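Embryonic developmental protein tofu-6 (Caenorhabditis elegans, PDB 7OCX) probably acts in piRNA (21U-RNA) biogenesis as part of the PETISCO complex, and pairs its RNA recognition motif domain with that of protein PID-3. Local coordinates at residues 15-19 against 70-74; 29-34 against 45-49. One frame throughout, in Å; residues are numbered along the deposited sequence.

Interaction 1: 15-19 against 70-74; sequences KDAGF and ADEVR
Arg74, on the second helix of the RNA recognition motif, 67-75, runs alongside Phe19 of strand 18-25 to hold the backbone at Asp16. From CB, CG sets out anti to the carbonyl carbon (chi1 -65°) and lies 4.0 Å from Phe19 CE1. The chain stays extended to NE, 3.8 Å from Phe19 CE1, which carries the guanidinium past the ring; Phe19 CZ sits over the centre of one guanidinium face, the planes 47° apart. At the tip, NH1 and NH2 both donate to Asp16 O, each at 3.1 Å, NH1 in the carbonyl plane and NH2 from above it. NH1 also forms a salt bridge with Asp71 OD1 one turn back, and NH2 another with Asp93. The ring edge of Phe19 meets Ala70 O, CZ to O 3.4 Å, and CZ lies 3.9 Å from Val73 CG1; the small Ala70 lets Asp16 O within 3.6 Å of its CB. A leucine in place of Arg74 would probably leave Asp16 O without either donor and Asp71 and Asp93 without their shared cation. The stem thus packs on an aromatic residue of the sheet, while the charged end ties the helix to the loop entering strand 18-25 and, through Asp93, to strand 87-93.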
ATOM      1  N   LYS C  15      -2.899 -12.399 -13.315  1.00 38.98           N
ATOM      2  CA  LYS C  15      -3.835 -12.818 -14.342  1.00 36.91           C
ATOM      3  C   LYS C  15      -4.334 -11.629 -15.147  1.00 39.02           C
ATOM      4  O   LYS C  15      -4.744 -10.611 -14.584  1.00 38.65           O
ATOM      5  CB  LYS C  15      -4.997 -13.536 -13.659  1.00 44.96           C
ATOM      6  CG  LYS C  15      -5.965 -14.178 -14.602  1.00 44.30           C
ATOM      7  CD  LYS C  15      -6.938 -15.056 -13.857  1.00 47.14           C
ATOM      8  CE  LYS C  15      -7.905 -15.700 -14.828  1.00 50.64           C
ATOM      9  NZ  LYS C  15      -8.817 -16.611 -14.110  1.00 59.73           N
ATOM     10  N   ASP C  16      -4.274 -11.769 -16.476  1.00 42.74           N
ATOM     11  CA  ASP C  16      -4.764 -10.827 -17.481  1.00 44.50           C
ATOM     12  C   ASP C  16      -4.022  -9.491 -17.503  1.00 40.00           C
ATOM     13  O   ASP C  16      -4.516  -8.529 -18.116  1.00 41.44           O
ATOM     14  CB  ASP C  16      -6.265 -10.575 -17.302  1.00 43.25           C
ATOM     15  CG  ASP C  16      -7.106 -11.848 -17.466  1.00 54.53           C
ATOM     16  OD1 ASP C  16      -6.647 -12.781 -18.165  1.00 54.16           O
ATOM     17  OD2 ASP C  16      -8.224 -11.912 -16.902  1.00 54.52           O
ATOM     18  N   ALA C  17      -2.846  -9.403 -16.894  1.00 34.32           N
ATOM     19  CA  ALA C  17      -2.093  -8.158 -16.870  1.00 36.77           C
ATOM     20  C   ALA C  17      -0.921  -8.167 -17.833  1.00 34.82           C
ATOM     21  O   ALA C  17      -0.252  -7.141 -17.979  1.00 35.59           O
ATOM     22  CB  ALA C  17      -1.578  -7.865 -15.456  1.00 38.95           C
ATOM     23  N   GLY C  18      -0.682  -9.281 -18.515  1.00 36.39           N
ATOM     24  CA  GLY C  18       0.505  -9.425 -19.325  1.00 34.30           C
ATOM     25  C   GLY C  18       0.286  -9.639 -20.806  1.00 37.67           C
ATOM     26  O   GLY C  18      -0.766 -10.122 -21.246  1.00 41.32           O
ATOM     27  N   PHE C  19       1.319  -9.310 -21.580  1.00 35.36           N
ATOM     28  CA  PHE C  19       1.259  -9.359 -23.027  1.00 44.19           C
ATOM     29  C   PHE C  19       2.513  -9.990 -23.608  1.00 40.62           C
ATOM     30  O   PHE C  19       3.617  -9.809 -23.088  1.00 37.66           O
ATOM     31  CB  PHE C  19       1.136  -7.964 -23.620  1.00 41.43           C
ATOM     32  CG  PHE C  19      -0.057  -7.223 -23.163  1.00 40.88           C
ATOM     33  CD1 PHE C  19      -1.310  -7.538 -23.656  1.00 43.45           C
ATOM     34  CD2 PHE C  19       0.063  -6.213 -22.227  1.00 38.82           C
ATOM     35  CE1 PHE C  19      -2.409  -6.848 -23.229  1.00 46.81           C
ATOM     36  CE2 PHE C  19      -1.030  -5.513 -21.804  1.00 41.84           C
ATOM     37  CZ  PHE C  19      -2.274  -5.839 -22.301  1.00 46.68           C
ATOM     38  N   ALA C  70      -3.383  -2.820 -18.004  1.00 42.64           N
ATOM     39  CA  ALA C  70      -3.411  -3.680 -19.182  1.00 42.72           C
ATOM     40  C   ALA C  70      -4.653  -3.437 -20.023  1.00 48.16           C
ATOM     41  O   ALA C  70      -4.603  -3.563 -21.253  1.00 49.32           O
ATOM     42  CB  ALA C  70      -3.349  -5.147 -18.759  1.00 40.87           C
ATOM     43  N   ASP C  71      -5.780  -3.112 -19.383  1.00 47.68           N
ATOM     44  CA  ASP C  71      -6.970  -2.758 -20.149  1.00 56.60           C
ATOM     45  C   ASP C  71      -6.772  -1.445 -20.908  1.00 54.65           C
ATOM     46  O   ASP C  71      -7.219  -1.317 -22.055  1.00 60.48           O
ATOM     47  CB  ASP C  71      -8.205  -2.672 -19.243  1.00 57.20           C
ATOM     48  CG  ASP C  71      -8.716  -4.046 -18.808  1.00 59.17           C
ATOM     49  OD1 ASP C  71      -8.337  -5.057 -19.440  1.00 56.08           O
ATOM     50  OD2 ASP C  71      -9.575  -4.115 -17.913  1.00 58.48           O
ATOM     51  N   GLU C  72      -6.106  -0.454 -20.290  1.00 59.66           N
ATOM     52  CA  GLU C  72      -5.813   0.789 -21.013  1.00 64.98           C
ATOM     53  C   GLU C  72      -4.898   0.545 -22.209  1.00 65.03           C
ATOM     54  O   GLU C  72      -4.956   1.288 -23.194  1.00 69.03           O
ATOM     55  CB  GLU C  72      -5.187   1.843 -20.089  1.00 68.30           C
ATOM     56  CG  GLU C  72      -6.028   2.256 -18.877  1.00 80.25           C
ATOM     57  CD  GLU C  72      -6.749   3.595 -19.075  1.00 99.99           C
ATOM     58  OE1 GLU C  72      -7.824   3.790 -18.470  1.00 95.43           O
ATOM     59  OE2 GLU C  72      -6.228   4.465 -19.810  1.00 95.00           O
ATOM     60  N   VAL C  73      -4.033  -0.472 -22.141  1.00 54.80           N
ATOM     61  CA  VAL C  73      -3.306  -0.899 -23.333  1.00 55.23           C
ATOM     62  C   VAL C  73      -4.269  -1.474 -24.360  1.00 61.57           C
ATOM     63  O   VAL C  73      -4.313  -1.028 -25.513  1.00 67.03           O
ATOM     64  CB  VAL C  73      -2.210  -1.918 -22.971  1.00 49.61           C
ATOM     65  CG1 VAL C  73      -1.648  -2.559 -24.228  1.00 50.39           C
ATOM     66  CG2 VAL C  73      -1.109  -1.236 -22.196  1.00 47.98           C
ATOM     67  N   ARG C  74      -5.067  -2.467 -23.954  1.00 54.46           N
ATOM     68  CA  ARG C  74      -6.025  -3.074 -24.873  1.00 61.27           C
ATOM     69  C   ARG C  74      -6.901  -2.021 -25.549  1.00 68.96           C
ATOM     70  O   ARG C  74      -7.359  -2.235 -26.680  1.00 68.83           O
ATOM     71  CB  ARG C  74      -6.874  -4.114 -24.122  1.00 57.80           C
ATOM     72  CG  ARG C  74      -6.062  -5.326 -23.609  1.00 52.53           C
ATOM     73  CD  ARG C  74      -6.909  -6.476 -23.036  1.00 62.05           C
ATOM     74  NE  ARG C  74      -6.056  -7.582 -22.616  1.00 57.19           N
ATOM     75  CZ  ARG C  74      -5.564  -7.756 -21.398  1.00 50.22           C
ATOM     76  NH1 ARG C  74      -5.959  -7.017 -20.375  1.00 51.02           N
ATOM     77  NH2 ARG C  74      -4.635  -8.687 -21.208  1.00 48.95           N
TER

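Interaction 2: 29-34 against 45-49; sequences NDWNLF and YCRVV
The first helix of the RNA recognition motif, 30-38, lies here against the edge strand 43-51; the axes of 30-34 and 45-49 approach to 7.4 Å, their N-to-C directions 133° apart. Cys46 fills the middle. With SG anti to the backbone N (chi1 -176°), its sulfur reaches the first turn of the helix, 3.4 Å from Asp30 O and 3.8 Å from both Leu33 CG and Phe34 CB. A small, polarisable side chain suits a place so near the helix backbone. Leu33 lays CD2 alongside the strand, 3.8 Å from Arg47 O, and the side chain also packs on Val62 of strand 57-64. Val48 closes the end of the seam at the helix N-terminus, turning CG2 to the backbone of Asn29 and Asp30. There Asn29 and Asn32 form a capping box: Asn32 N donates to Asn29 OD1, and Asn29 N donates to Asn32 OD1 at 2.7 Å. At the border of the seam Asp30 OD2 makes a salt bridge of 3.0 Å with Arg47 NH1, the carboxylate and guanidinium planes 65° apart. Lys56 of the PID-3 chain is a second cation on the same oxygen, so this border is part of the subunit interface. Two helices on one face of an antiparallel sheet, in beta-alpha-beta-beta-alpha-beta order, characterise the RRM fold, and helix 30-38 is the first of them.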
ATOM      1  N   ASN C  29      16.026  -1.704 -27.034  1.00 40.83           N
ATOM      2  CA  ASN C  29      16.402  -2.529 -25.899  1.00 39.39           C
ATOM      3  C   ASN C  29      15.168  -2.549 -24.974  1.00 40.98           C
ATOM      4  O   ASN C  29      14.101  -2.025 -25.316  1.00 38.61           O
ATOM      5  CB  ASN C  29      17.675  -1.966 -25.275  1.00 44.44           C
ATOM      6  CG  ASN C  29      17.433  -0.765 -24.394  1.00 47.94           C
ATOM      7  OD1 ASN C  29      16.375  -0.163 -24.408  1.00 42.64           O
ATOM      8  ND2 ASN C  29      18.494  -0.326 -23.728  1.00 57.67           N
ATOM      9  N   ASP C  30      15.317  -3.161 -23.806  1.00 37.89           N
ATOM     10  CA  ASP C  30      14.168  -3.312 -22.930  1.00 38.68           C
ATOM     11  C   ASP C  30      13.676  -1.972 -22.399  1.00 40.58           C
ATOM     12  O   ASP C  30      12.482  -1.838 -22.093  1.00 36.02           O
ATOM     13  CB  ASP C  30      14.501  -4.257 -21.783  1.00 39.06           C
ATOM     14  CG  ASP C  30      15.770  -3.883 -21.054  1.00 44.97           C
ATOM     15  OD1 ASP C  30      16.497  -2.950 -21.497  1.00 48.78           O
ATOM     16  OD2 ASP C  30      16.025  -4.527 -20.010  1.00 53.80           O
ATOM     17  N   TRP C  31      14.558  -0.973 -22.277  1.00 36.29           N
ATOM     18  CA  TRP C  31      14.091   0.343 -21.855  1.00 36.59           C
ATOM     19  C   TRP C  31      13.237   1.020 -22.921  1.00 39.80           C
ATOM     20  O   TRP C  31      12.281   1.721 -22.582  1.00 36.55           O
ATOM     21  CB  TRP C  31      15.245   1.246 -21.455  1.00 39.72           C
ATOM     22  CG  TRP C  31      15.853   0.867 -20.167  1.00 38.93           C
ATOM     23  CD1 TRP C  31      17.041   0.217 -19.986  1.00 38.23           C
ATOM     24  CD2 TRP C  31      15.292   1.047 -18.854  1.00 40.60           C
ATOM     25  NE1 TRP C  31      17.276   0.019 -18.652  1.00 42.55           N
ATOM     26  CE2 TRP C  31      16.210   0.503 -17.935  1.00 38.37           C
ATOM     27  CE3 TRP C  31      14.106   1.619 -18.368  1.00 43.46           C
ATOM     28  CZ2 TRP C  31      15.998   0.536 -16.559  1.00 41.54           C
ATOM     29  CZ3 TRP C  31      13.877   1.630 -17.002  1.00 38.81           C
ATOM     30  CH2 TRP C  31      14.809   1.082 -16.110  1.00 36.57           C
ATOM     31  N   ASN C  32      13.533   0.816 -24.207  1.00 41.02           N
ATOM     32  CA  ASN C  32      12.653   1.347 -25.250  1.00 43.17           C
ATOM     33  C   ASN C  32      11.248   0.759 -25.123  1.00 42.22           C
ATOM     34  O   ASN C  32      10.244   1.478 -25.207  1.00 39.81           O
ATOM     35  CB  ASN C  32      13.238   1.027 -26.626  1.00 41.97           C
ATOM     36  CG  ASN C  32      14.584   1.669 -26.838  1.00 49.67           C
ATOM     37  OD1 ASN C  32      15.564   0.983 -27.134  1.00 44.78           O
ATOM     38  ND2 ASN C  32      14.642   2.991 -26.717  1.00 51.00           N
ATOM     39  N   LEU C  33      11.173  -0.562 -24.953  1.00 37.57           N
ATOM     40  CA  LEU C  33       9.902  -1.261 -24.788  1.00 39.86           C
ATOM     41  C   LEU C  33       9.170  -0.773 -23.545  1.00 36.97           C
ATOM     42  O   LEU C  33       7.957  -0.515 -23.572  1.00 38.26           O
ATOM     43  CB  LEU C  33      10.180  -2.764 -24.707  1.00 36.70           C
ATOM     44  CG  LEU C  33       8.968  -3.689 -24.640  1.00 42.13           C
ATOM     45  CD1 LEU C  33       8.070  -3.508 -25.848  1.00 42.74           C
ATOM     46  CD2 LEU C  33       9.422  -5.135 -24.525  1.00 38.95           C
ATOM     47  N   PHE C  34       9.896  -0.647 -22.437  1.00 37.80           N
ATOM     48  CA  PHE C  34       9.299  -0.114 -21.218  1.00 38.26           C
ATOM     49  C   PHE C  34       8.666   1.255 -21.472  1.00 40.44           C
ATOM     50  O   PHE C  34       7.544   1.529 -21.025  1.00 35.73           O
ATOM     51  CB  PHE C  34      10.375  -0.045 -20.123  1.00 35.01           C
ATOM     52  CG  PHE C  34      10.016   0.848 -18.978  1.00 33.99           C
ATOM     53  CD1 PHE C  34       9.218   0.381 -17.942  1.00 35.78           C
ATOM     54  CD2 PHE C  34      10.479   2.155 -18.940  1.00 37.86           C
ATOM     55  CE1 PHE C  34       8.874   1.204 -16.888  1.00 36.04           C
ATOM     56  CE2 PHE C  34      10.135   2.991 -17.899  1.00 43.62           C
ATOM     57  CZ  PHE C  34       9.328   2.517 -16.863  1.00 38.15           C
ATOM     58  N   TYR C  45       6.978  -5.672 -15.309  1.00 31.46           N
ATOM     59  CA  TYR C  45       8.121  -6.355 -15.900  1.00 34.52           C
ATOM     60  C   TYR C  45       8.134  -6.159 -17.403  1.00 33.70           C
ATOM     61  O   TYR C  45       7.090  -6.058 -18.038  1.00 32.71           O
ATOM     62  CB  TYR C  45       8.158  -7.862 -15.643  1.00 39.09           C
ATOM     63  CG  TYR C  45       9.508  -8.488 -15.962  1.00 46.11           C
ATOM     64  CD1 TYR C  45      10.697  -7.831 -15.634  1.00 47.08           C
ATOM     65  CD2 TYR C  45       9.598  -9.741 -16.568  1.00 52.13           C
ATOM     66  CE1 TYR C  45      11.933  -8.394 -15.917  1.00 49.13           C
ATOM     67  CE2 TYR C  45      10.832 -10.317 -16.845  1.00 53.58           C
ATOM     68  CZ  TYR C  45      11.992  -9.638 -16.515  1.00 60.41           C
ATOM     69  OH  TYR C  45      13.211 -10.214 -16.793  1.00 79.73           O
ATOM     70  N   CYS C  46       9.335  -6.223 -17.964  1.00 32.67           N
ATOM     71  CA  CYS C  46       9.587  -5.866 -19.341  1.00 35.77           C
ATOM     72  C   CYS C  46      10.853  -6.569 -19.802  1.00 37.28           C
ATOM     73  O   CYS C  46      11.903  -6.386 -19.185  1.00 42.60           O
ATOM     74  CB  CYS C  46       9.744  -4.348 -19.413  1.00 44.22           C
ATOM     75  SG  CYS C  46       9.937  -3.744 -20.985  1.00 43.96           S
ATOM     76  N   ARG C  47      10.777  -7.343 -20.886  1.00 37.99           N
ATOM     77  CA  ARG C  47      11.996  -7.975 -21.362  1.00 43.79           C
ATOM     78  C   ARG C  47      11.907  -8.229 -22.861  1.00 47.07           C
ATOM     79  O   ARG C  47      10.841  -8.525 -23.404  1.00 39.18           O
ATOM     80  CB  ARG C  47      12.273  -9.287 -20.596  1.00 53.62           C
ATOM     81  CG  ARG C  47      13.560 -10.025 -20.994  1.00 62.81           C
ATOM     82  CD  ARG C  47      14.877  -9.266 -20.656  1.00 75.38           C
ATOM     83  NE  ARG C  47      15.242  -9.152 -19.242  1.00100.25           N
ATOM     84  CZ  ARG C  47      15.130  -8.057 -18.495  1.00 84.23           C
ATOM     85  NH1 ARG C  47      14.578  -6.940 -18.962  1.00 43.74           N
ATOM     86  NH2 ARG C  47      15.602  -8.076 -17.250  1.00 65.05           N
ATOM     87  N   VAL C  48      13.044  -8.061 -23.522  1.00 41.31           N
ATOM     88  CA  VAL C  48      13.258  -8.533 -24.883  1.00 45.10           C
ATOM     89  C   VAL C  48      13.864  -9.925 -24.791  1.00 52.32           C
ATOM     90  O   VAL C  48      14.945 -10.092 -24.217  1.00 50.20           O
ATOM     91  CB  VAL C  48      14.189  -7.584 -25.650  1.00 44.09           C
ATOM     92  CG1 VAL C  48      14.571  -8.197 -26.982  1.00 48.71           C
ATOM     93  CG2 VAL C  48      13.516  -6.247 -25.827  1.00 49.55           C
ATOM     94  N   VAL C  49      13.178 -10.921 -25.356  1.00 52.42           N
ATOM     95  CA  VAL C  49      13.545 -12.306 -25.131  1.00 51.58           C
ATOM     96  C   VAL C  49      14.250 -12.936 -26.326  1.00 51.87           C
ATOM     97  O   VAL C  49      15.040 -13.858 -26.130  1.00 66.00           O
ATOM     98  CB  VAL C  49      12.316 -13.155 -24.728  1.00 50.06           C
ATOM     99  CG1 VAL C  49      11.763 -12.748 -23.366  1.00 48.76           C
ATOM    100  CG2 VAL C  49      11.244 -13.125 -25.789  1.00 52.73           C
TER

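In the fold
Both contacts press a helix onto the same antiparallel sheet: interaction 1 joins helix 67-75 to the start of the central strand 18-25, and interaction 2 joins helix 30-38 to the outer strand 43-51. Their centres are 16 Å apart, on opposite sides of the chain's centre, and their nearest atoms stay about 7 Å apart, so they do not touch, and both reach the same sheet. Strand 57-64 runs between the two strands and gives a shared wall: Phe19 touches Met64 on it and Leu33 touches Val62. Each contact also faces PID-3, through Asp16 and Asp71 in interaction 1 and through Asp30 and Phe34 in interaction 2, which places both helices at the interface between the two proteins.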